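Local coordinates for protein glutathione S-transferase omega-like 2 (Saccharomyces cerevisiae, PDB 5LKB) that acts as a glutathione-dependent thiol transferase and reduces dehydroascorbate and dimethylarsinic acid, working as a homodimer of the GST superfamily, at residues 45-50 and 222-227; 70-75 and 339-344; 289-294 and 331-336. All coordinates share one frame; numbering follows the deposited sequence.

From the N-terminal side, the chain first passes through 45-50, at the start of helix 47-58, then through the loop 70-75 that follows strand 66-69. Contact 1 closes when helix 222-227 returns to 45-50, joining the thioredoxin-like domain to the helical C-terminal domain. Contact 3 opens only afterwards, on helix 285-304, and closes at 331-336 within the helical domain, so contacts 1 and 3 follow in series. Contact 2 closes last, at helix 339-349; it crosses contact 1 and encloses contact 3. Residues 45-50 touch both other contacts: the CB of A45 packs on the backbone of H341 and I342, and H50 meets T336 and T292.

Contact 1: 45-50 and 222-227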
loop_
_atom_site.group_PDB
_atom_site.type_symbol
_atom_site.label_atom_id
_atom_site.label_comp_id
_atom_site.label_asym_id
_atom_site.label_seq_id
_atom_site.Cartn_x
_atom_site.Cartn_y
_atom_site.Cartn_z
ATOM N N ALA A 45 5.802 18.688 -4.662
ATOM C CA ALA A 45 5.138 17.382 -4.704
ATOM C C ALA A 45 5.114 16.801 -6.117
ATOM O O ALA A 45 5.018 15.566 -6.296
ATOM C CB ALA A 45 3.705 17.507 -4.228
ATOM N N CYS A 46 5.173 17.705 -7.143
ATOM C CA CYS A 46 4.884 17.329 -8.520
ATOM C C CYS A 46 6.129 16.760 -9.173
ATOM O O CYS A 46 7.153 17.448 -9.209
ATOM C CB CYS A 46 4.473 18.587 -9.320
ATOM S SG CYS A 46 4.335 18.310 -11.071
ATOM N N PRO A 47 6.076 15.567 -9.783
ATOM C CA PRO A 47 7.259 14.992 -10.414
ATOM C C PRO A 47 7.645 15.696 -11.711
ATOM O O PRO A 47 8.790 15.571 -12.166
ATOM C CB PRO A 47 6.826 13.531 -10.676
ATOM C CG PRO A 47 5.382 13.604 -10.884
ATOM C CD PRO A 47 4.900 14.640 -9.895
ATOM N N TRP A 48 6.664 16.337 -12.339
ATOM C CA TRP A 48 6.921 17.092 -13.567
ATOM C C TRP A 48 7.720 18.339 -13.218
ATOM O O TRP A 48 8.777 18.623 -13.824
ATOM C CB TRP A 48 5.553 17.390 -14.227
ATOM C CG TRP A 48 4.604 16.226 -14.329
ATOM C CD1 TRP A 48 3.532 15.993 -13.523
ATOM C CD2 TRP A 48 4.709 15.065 -15.178
ATOM N NE1 TRP A 48 2.960 14.788 -13.809
ATOM C CE2 TRP A 48 3.640 14.208 -14.848
ATOM C CE3 TRP A 48 5.563 14.691 -16.217
ATOM C CZ2 TRP A 48 3.417 13.018 -15.511
ATOM C CZ3 TRP A 48 5.338 13.532 -16.883
ATOM C CH2 TRP A 48 4.258 12.686 -16.520
ATOM N N ALA A 49 7.222 19.104 -12.240
ATOM C CA ALA A 49 7.956 20.280 -11.768
ATOM C C ALA A 49 9.300 19.892 -11.176
ATOM O O ALA A 49 10.290 20.618 -11.299
ATOM C CB ALA A 49 7.100 21.034 -10.755
ATOM N N HIS A 50 9.373 18.729 -10.514
ATOM C CA HIS A 50 10.616 18.296 -9.925
ATOM C C HIS A 50 11.708 18.191 -10.997
ATOM O O HIS A 50 12.847 18.456 -10.734
ATOM C CB HIS A 50 10.383 16.987 -9.136
ATOM C CG HIS A 50 11.502 16.582 -8.225
ATOM N ND1 HIS A 50 11.427 15.431 -7.436
ATOM C CD2 HIS A 50 12.663 17.194 -7.908
ATOM C CE1 HIS A 50 12.519 15.362 -6.702
ATOM N NE2 HIS A 50 13.280 16.424 -6.961
ATOM N N GLY A 222 2.247 6.558 -16.497
ATOM C CA GLY A 222 1.618 5.270 -16.225
ATOM C C GLY A 222 1.078 5.172 -14.808
ATOM O O GLY A 222 -0.023 4.676 -14.597
ATOM N N VAL A 223 1.836 5.701 -13.834
ATOM C CA VAL A 223 1.318 5.640 -12.452
ATOM C C VAL A 223 0.063 6.464 -12.282
ATOM O O VAL A 223 -0.819 6.097 -11.513
ATOM C CB VAL A 223 2.364 6.019 -11.404
ATOM C CG1 VAL A 223 3.560 5.079 -11.474
ATOM C CG2 VAL A 223 2.841 7.498 -11.533
ATOM N N TYR A 224 -0.105 7.579 -13.041
ATOM C CA TYR A 224 -1.287 8.420 -12.942
ATOM C C TYR A 224 -2.491 7.801 -13.653
ATOM O O TYR A 224 -3.599 7.833 -13.126
ATOM C CB TYR A 224 -1.012 9.785 -13.561
ATOM C CG TYR A 224 -0.187 10.691 -12.674
ATOM C CD1 TYR A 224 -0.782 11.440 -11.701
ATOM C CD2 TYR A 224 1.150 10.847 -12.878
ATOM C CE1 TYR A 224 -0.059 12.307 -10.887
ATOM C CE2 TYR A 224 1.924 11.691 -12.039
ATOM C CZ TYR A 224 1.286 12.466 -11.079
ATOM O OH TYR A 224 1.994 13.364 -10.253
ATOM N N LYS A 225 -2.262 7.212 -14.842
ATOM C CA LYS A 225 -3.347 6.461 -15.497
ATOM C C LYS A 225 -3.837 5.298 -14.621
ATOM O O LYS A 225 -5.034 4.973 -14.631
ATOM C CB LYS A 225 -2.869 5.994 -16.873
ATOM C CG LYS A 225 -2.604 7.150 -17.870
ATOM C CD LYS A 225 -2.247 6.647 -19.263
ATOM C CE LYS A 225 -0.897 6.032 -19.269
ATOM N NZ LYS A 225 -0.458 5.647 -20.646
ATOM N N THR A 226 -2.918 4.708 -13.833
ATOM C CA THR A 226 -3.288 3.659 -12.879
ATOM C C THR A 226 -4.062 4.239 -11.699
ATOM O O THR A 226 -5.150 3.766 -11.390
ATOM C CB THR A 226 -2.027 2.938 -12.403
ATOM O OG1 THR A 226 -1.326 2.356 -13.491
ATOM C CG2 THR A 226 -2.382 1.855 -11.411
ATOM N N GLY A 227 -3.509 5.245 -11.016
ATOM C CA GLY A 227 -4.104 5.674 -9.765
ATOM C C GLY A 227 -5.349 6.503 -9.925
ATOM O O GLY A 227 -6.192 6.525 -9.024
#
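The five-membered ring of W48 and the phenol ring of Y224 are inclined by only 30° but laterally displaced, with centroids 5.5 Å apart and little overlap of their faces. CE2 of Y224 approaches the indole obliquely, 3.7 Å from NE1 of W48, and also touches CZ2. One face of the indole carries its own neighbour, with CG of P47 above the plane and offset toward the rim. The same CG meets Y224 at the ring edge, near the plane, so the proline ring is shared between the two aromatics. P47 and Y224 point at each other from the two segments, and the closest touch is between CD of P47 and OH of Y224 at 3.2 Å. With chi1 at -77°, the CG of Y224 stands anti to its carbonyl carbon and the ring extends from helix 222-227 toward the proline. This places a C-terminal-domain tyrosine against the first turn of helix 47-58, the helix that carries the active-site nucleophile of the thioredoxin-like domain at its start. That nucleophile, C46, is the N-cap: its SG accepts from N of A49 at 3.2 Å, and the N-H points almost straight at the sulfur, at 176°. The capping bond fixes the SG at the N-terminal end of helix 47-58. Polar partners of the Y224 hydroxyl lie outside the two segments, in the OH of Y346 and a glycerol probably taken up from the crystallisation liquor, while R15, a glutathione-binding residue, forms a cation-pi contact with Y224. F305 adds an edge-to-face contact to the same tyrosine. P47 packs in addition on Y346 and on Y301 of helix 285-304, and the indole of W48 lies close to S174, another glutathione-binding residue.

Contact 2: 70-75 and 339-344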
loop_
_atom_site.group_PDB
_atom_site.type_symbol
_atom_site.label_atom_id
_atom_site.label_comp_id
_atom_site.label_asym_id
_atom_site.label_seq_id
_atom_site.Cartn_x
_atom_site.Cartn_y
_atom_site.Cartn_z
ATOM N N VAL A 70 4.414 26.597 -4.630
ATOM C CA VAL A 70 3.038 26.538 -4.191
ATOM C C VAL A 70 2.873 25.573 -3.015
ATOM O O VAL A 70 3.723 24.713 -2.773
ATOM C CB VAL A 70 2.094 26.134 -5.340
ATOM C CG1 VAL A 70 2.095 27.251 -6.430
ATOM C CG2 VAL A 70 2.406 24.788 -5.932
ATOM N N HIS A 71 1.743 25.717 -2.336
ATOM C CA HIS A 71 1.334 24.827 -1.251
ATOM C C HIS A 71 1.161 23.431 -1.806
ATOM O O HIS A 71 0.770 23.233 -2.958
ATOM C CB HIS A 71 0.030 25.321 -0.657
ATOM C CG HIS A 71 -0.247 24.859 0.732
ATOM N ND1 HIS A 71 -0.659 23.583 1.017
ATOM C CD2 HIS A 71 -0.219 25.523 1.913
ATOM C CE1 HIS A 71 -0.878 23.483 2.319
ATOM N NE2 HIS A 71 -0.625 24.655 2.886
ATOM N N TRP A 72 1.462 22.434 -0.956
ATOM C CA TRP A 72 1.255 21.038 -1.335
ATOM C C TRP A 72 -0.212 20.645 -1.438
ATOM O O TRP A 72 -0.518 19.678 -2.142
ATOM C CB TRP A 72 2.009 20.090 -0.378
ATOM C CG TRP A 72 1.765 20.414 1.092
ATOM C CD1 TRP A 72 2.599 21.137 1.889
ATOM C CD2 TRP A 72 0.618 20.095 1.887
ATOM N NE1 TRP A 72 2.041 21.291 3.145
ATOM C CE2 TRP A 72 0.834 20.662 3.166
ATOM C CE3 TRP A 72 -0.582 19.401 1.649
ATOM C CZ2 TRP A 72 -0.077 20.519 4.200
ATOM C CZ3 TRP A 72 -1.485 19.265 2.708
ATOM C CH2 TRP A 72 -1.223 19.833 3.948
ATOM N N HIS A 73 -1.125 21.384 -0.819
ATOM C CA HIS A 73 -2.534 21.047 -0.865
ATOM C C HIS A 73 -3.190 21.605 -2.140
ATOM O O HIS A 73 -3.230 22.834 -2.351
ATOM C CB HIS A 73 -3.305 21.500 0.369
ATOM C CG HIS A 73 -4.730 21.064 0.354
ATOM N ND1 HIS A 73 -5.792 21.948 0.405
ATOM C CD2 HIS A 73 -5.278 19.827 0.283
ATOM C CE1 HIS A 73 -6.924 21.266 0.388
ATOM N NE2 HIS A 73 -6.640 19.976 0.292
ATOM N N LEU A 74 -3.771 20.723 -2.957
ATOM C CA LEU A 74 -4.403 21.125 -4.208
ATOM C C LEU A 74 -5.921 21.007 -4.079
ATOM O O LEU A 74 -6.481 19.906 -4.085
ATOM C CB LEU A 74 -3.836 20.306 -5.359
ATOM C CG LEU A 74 -4.445 20.558 -6.742
ATOM C CD1 LEU A 74 -4.237 21.996 -7.241
ATOM C CD2 LEU A 74 -3.783 19.660 -7.731
ATOM N N ASP A 75 -6.616 22.174 -3.925
ATOM C CA ASP A 75 -8.068 22.219 -3.818
ATOM C C ASP A 75 -8.708 22.528 -5.177
ATOM O O ASP A 75 -8.023 22.573 -6.203
ATOM C CB ASP A 75 -8.489 23.160 -2.679
ATOM C CG ASP A 75 -8.284 24.647 -2.980
ATOM O OD1 ASP A 75 -8.186 25.017 -4.169
ATOM O OD2 ASP A 75 -8.204 25.419 -1.993
ATOM N N PHE A 339 9.924 14.899 0.828
ATOM C CA PHE A 339 8.967 13.835 1.052
ATOM C C PHE A 339 7.728 14.279 1.825
ATOM O O PHE A 339 6.689 13.623 1.693
ATOM C CB PHE A 339 9.638 12.663 1.776
ATOM C CG PHE A 339 10.679 11.926 0.924
ATOM C CD1 PHE A 339 10.279 11.219 -0.214
ATOM C CD2 PHE A 339 12.024 11.973 1.230
ATOM C CE1 PHE A 339 11.196 10.558 -0.986
ATOM C CE2 PHE A 339 12.966 11.306 0.453
ATOM C CZ PHE A 339 12.583 10.604 -0.650
ATOM N N ASP A 340 7.769 15.346 2.627
ATOM C CA ASP A 340 6.554 15.823 3.246
ATOM C C ASP A 340 5.617 16.390 2.204
ATOM O O ASP A 340 4.439 16.050 2.205
ATOM C CB ASP A 340 6.832 16.844 4.338
ATOM C CG ASP A 340 7.599 16.254 5.525
ATOM O OD1 ASP A 340 7.405 15.100 5.875
ATOM O OD2 ASP A 340 8.445 16.941 6.096
ATOM N N HIS A 341 6.127 17.218 1.316
ATOM C CA HIS A 341 5.269 17.749 0.262
ATOM C C HIS A 341 4.723 16.629 -0.618
ATOM O O HIS A 341 3.547 16.650 -0.995
ATOM C CB HIS A 341 6.027 18.749 -0.618
ATOM C CG HIS A 341 6.111 20.128 -0.037
ATOM N ND1 HIS A 341 5.644 21.251 -0.697
ATOM C CD2 HIS A 341 6.576 20.548 1.160
ATOM C CE1 HIS A 341 5.793 22.296 0.091
ATOM N NE2 HIS A 341 6.372 21.907 1.212
ATOM N N ILE A 342 5.577 15.669 -0.979
ATOM C CA ILE A 342 5.163 14.540 -1.802
ATOM C C ILE A 342 4.000 13.783 -1.148
ATOM O O ILE A 342 2.942 13.585 -1.737
ATOM C CB ILE A 342 6.351 13.623 -2.092
ATOM C CG1 ILE A 342 7.329 14.297 -3.075
ATOM C CG2 ILE A 342 5.937 12.265 -2.600
ATOM C CD1 ILE A 342 8.671 13.649 -3.143
ATOM N N LYS A 343 4.217 13.305 0.082
ATOM C CA LYS A 343 3.186 12.483 0.699
ATOM C C LYS A 343 1.923 13.248 1.005
ATOM O O LYS A 343 0.792 12.718 0.805
ATOM C CB LYS A 343 3.729 11.810 1.978
ATOM C CG LYS A 343 4.783 10.734 1.659
ATOM C CD LYS A 343 5.502 10.220 2.907
ATOM C CE LYS A 343 4.614 9.461 3.858
ATOM N NZ LYS A 343 4.442 8.121 3.373
ATOM N N LEU A 344 2.076 14.460 1.534
ATOM C CA LEU A 344 0.904 15.266 1.858
ATOM C C LEU A 344 0.116 15.640 0.613
ATOM O O LEU A 344 -1.107 15.530 0.583
ATOM C CB LEU A 344 1.316 16.522 2.639
ATOM C CG LEU A 344 1.805 16.317 4.075
ATOM C CD1 LEU A 344 2.464 17.604 4.536
ATOM C CD2 LEU A 344 0.579 15.947 4.942
HETATM O O HOH W 1 4.614 22.146 -3.176
#
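W72 lays one face of its indole on L344 and sets an edge against H341, and the tight part of the contact is that face. CB of L344 sits over the six-membered ring in a CH-pi contact, 3.8 Å from the centroid and 21° off the normal, and approaches CE3 of W72 to 3.6 Å. The CD1 branch of L344 lies farther along the same face, near CE2 and CZ2. On the opposite face is CE1 of H71, over the ring centre, so the indole is sandwiched between a leucine and a histidine. H71 is itself oriented by a bond in its ring plane, from N of H73 to its ND1. W72 reaches this slot with CG between its backbone N and carbonyl carbon (chi1 49°). The edge of its five-membered ring then meets the face of H341 in a T-shaped pair, planes at 81° and centroids 4.9 Å apart, with CD1 of W72 centred over the imidazole. Here the loop that follows strand 66-69 of the thioredoxin-like domain docks onto helix 339-349 of the helical domain, across the interface between the two GST domains. The side of the contact toward V70 is looser: O of V70 stays 4.3 Å from CE1 of H341, and a water links that oxygen to ND1 of the same ring. It donates to O of V70 at 2.7 Å and lies in the imidazole plane 2.8 Å from ND1 of H341. The other imidazole nitrogen, NE2, bonds to O of V128, so both nitrogens of H341 have partners and the ring is probably held against rotation. NE1 of W72 is likewise satisfied, by OD1 of D129, and O of W72 is bonded to ND1 of H345, a further link from the loop to helix 339-349.

Contact 3: 289-294 and 331-336; sequences RLYTTV and DAFRYT
With chi1 at 174°, Y291 swings its CG opposite its backbone N and turns a face of its ring to F333, whose CG instead stands opposite its carbonyl carbon (chi1 -69°) and brings a ring edge toward the tyrosine. The result is a T-shaped pair, planes at 77° and centroids 4.7 Å apart. CD2 of F333 lies over the centre of the tyrosine face, 3.5 Å from CG of Y291, while CE2 reaches back toward CB. At the far end of the phenol, CB of F333 touches OH and CZ of Y291. The hydroxyl bonds to OG1 of T337, which also bonds to O of F333. A leucine in place of Y291 would probably leave the edge of F333 without an aromatic face and T337 without the phenol hydroxyl. The contact ties helix 285-304 to the short helix 331-334 in the core of the C-terminal domain, with Y327 of helix 317-329 also against Y291 and helix 47-58 touching T292, A332 and T336.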
loop_
_atom_site.group_PDB
_atom_site.type_symbol
_atom_site.label_atom_id
_atom_site.label_comp_id
_atom_site.label_asym_id
_atom_site.label_seq_id
_atom_site.Cartn_x
_atom_site.Cartn_y
_atom_site.Cartn_z
ATOM N N ARG A 289 14.199 12.360 -15.625
ATOM C CA ARG A 289 12.792 12.136 -15.859
ATOM C C ARG A 289 12.332 10.859 -15.173
ATOM O O ARG A 289 11.249 10.856 -14.586
ATOM C CB ARG A 289 12.486 12.112 -17.360
ATOM C CG ARG A 289 12.576 13.525 -18.032
ATOM C CD ARG A 289 12.591 13.337 -19.592
ATOM N NE ARG A 289 11.461 12.545 -20.027
ATOM C CZ ARG A 289 10.577 12.836 -20.947
ATOM N NH1 ARG A 289 10.647 13.977 -21.638
ATOM N NH2 ARG A 289 9.617 11.948 -21.220
ATOM N N LEU A 290 13.139 9.804 -15.200
ATOM C CA LEU A 290 12.736 8.565 -14.514
ATOM C C LEU A 290 12.751 8.784 -13.013
ATOM O O LEU A 290 11.864 8.267 -12.300
ATOM C CB LEU A 290 13.666 7.416 -14.877
ATOM C CG LEU A 290 13.386 6.060 -14.198
ATOM C CD1 LEU A 290 12.021 5.596 -14.577
ATOM C CD2 LEU A 290 14.409 5.048 -14.587
ATOM N N TYR A 291 13.756 9.482 -12.503
ATOM C CA TYR A 291 13.931 9.655 -11.051
ATOM C C TYR A 291 12.692 10.254 -10.383
ATOM O O TYR A 291 12.314 9.848 -9.262
ATOM C CB TYR A 291 15.107 10.609 -10.783
ATOM C CG TYR A 291 15.315 10.996 -9.318
ATOM C CD1 TYR A 291 14.692 12.088 -8.823
ATOM C CD2 TYR A 291 16.097 10.253 -8.463
ATOM C CE1 TYR A 291 14.825 12.484 -7.523
ATOM C CE2 TYR A 291 16.264 10.638 -7.127
ATOM C CZ TYR A 291 15.657 11.756 -6.673
ATOM O OH TYR A 291 15.788 12.161 -5.359
ATOM N N THR A 292 12.088 11.267 -10.970
ATOM C CA THR A 292 11.031 11.974 -10.260
ATOM C C THR A 292 9.845 11.039 -9.991
ATOM O O THR A 292 9.143 11.208 -8.995
ATOM C CB THR A 292 10.641 13.266 -10.939
ATOM O OG1 THR A 292 10.151 12.932 -12.239
ATOM C CG2 THR A 292 11.842 14.250 -11.060
ATOM N N THR A 293 9.645 10.034 -10.843
ATOM C CA THR A 293 8.639 9.013 -10.577
ATOM C C THR A 293 9.153 8.011 -9.561
ATOM O O THR A 293 8.434 7.618 -8.616
ATOM C CB THR A 293 8.217 8.308 -11.860
ATOM O OG1 THR A 293 7.639 9.277 -12.748
ATOM C CG2 THR A 293 7.189 7.214 -11.571
ATOM N N VAL A 294 10.334 7.445 -9.816
ATOM C CA VAL A 294 10.857 6.366 -8.978
ATOM C C VAL A 294 11.002 6.815 -7.524
ATOM O O VAL A 294 10.652 6.059 -6.614
ATOM C CB VAL A 294 12.173 5.772 -9.525
ATOM C CG1 VAL A 294 12.729 4.649 -8.596
ATOM C CG2 VAL A 294 11.964 5.146 -10.900
ATOM N N ASP A 331 23.570 16.236 -4.860
ATOM C CA ASP A 331 22.796 17.206 -4.099
ATOM C C ASP A 331 21.608 17.764 -4.895
ATOM O O ASP A 331 20.601 18.166 -4.292
ATOM C CB ASP A 331 23.661 18.389 -3.671
ATOM C CG ASP A 331 24.700 18.025 -2.618
ATOM O OD1 ASP A 331 24.668 16.900 -2.077
ATOM O OD2 ASP A 331 25.546 18.921 -2.395
ATOM N N ALA A 332 21.725 17.870 -6.230
ATOM C CA ALA A 332 20.617 18.408 -7.037
ATOM C C ALA A 332 19.360 17.572 -6.878
ATOM O O ALA A 332 18.264 18.103 -7.050
ATOM C CB ALA A 332 20.975 18.442 -8.517
ATOM N N PHE A 333 19.543 16.274 -6.625
ATOM C CA PHE A 333 18.440 15.347 -6.395
ATOM C C PHE A 333 17.980 15.394 -4.935
ATOM O O PHE A 333 16.822 15.729 -4.649
ATOM C CB PHE A 333 18.859 13.949 -6.835
ATOM C CG PHE A 333 19.034 13.774 -8.335
ATOM C CD1 PHE A 333 20.200 14.206 -8.976
ATOM C CD2 PHE A 333 18.050 13.216 -9.118
ATOM C CE1 PHE A 333 20.381 14.000 -10.360
ATOM C CE2 PHE A 333 18.242 12.997 -10.490
ATOM C CZ PHE A 333 19.415 13.433 -11.122
ATOM N N ARG A 334 18.911 15.151 -3.990
ATOM C CA ARG A 334 18.503 15.071 -2.586
ATOM C C ARG A 334 17.777 16.337 -2.154
ATOM O O ARG A 334 16.729 16.279 -1.503
ATOM C CB ARG A 334 19.747 14.902 -1.720
ATOM C CG ARG A 334 19.470 14.692 -0.297
ATOM C CD ARG A 334 20.845 14.392 0.282
ATOM N NE ARG A 334 20.845 14.113 1.698
ATOM C CZ ARG A 334 21.931 13.670 2.351
ATOM N NH1 ARG A 334 23.102 13.472 1.711
ATOM N NH2 ARG A 334 21.859 13.431 3.635
ATOM N N TYR A 335 18.368 17.502 -2.463
ATOM C CA TYR A 335 17.902 18.749 -1.855
ATOM C C TYR A 335 16.789 19.413 -2.626
ATOM O O TYR A 335 16.272 20.455 -2.196
ATOM C CB TYR A 335 19.085 19.692 -1.550
ATOM C CG TYR A 335 20.013 19.058 -0.536
ATOM C CD1 TYR A 335 19.596 18.843 0.759
ATOM C CD2 TYR A 335 21.250 18.593 -0.898
ATOM C CE1 TYR A 335 20.435 18.216 1.726
ATOM C CE2 TYR A 335 22.089 17.957 0.053
ATOM C CZ TYR A 335 21.647 17.775 1.348
ATOM O OH TYR A 335 22.423 17.161 2.318
ATOM N N THR A 336 16.296 18.748 -3.673
ATOM C CA THR A 336 15.038 19.105 -4.302
ATOM C C THR A 336 13.924 18.123 -4.030
ATOM O O THR A 336 12.805 18.349 -4.509
ATOM C CB THR A 336 15.173 19.215 -5.816
ATOM O OG1 THR A 336 15.611 18.032 -6.460
ATOM C CG2 THR A 336 16.167 20.370 -6.212
#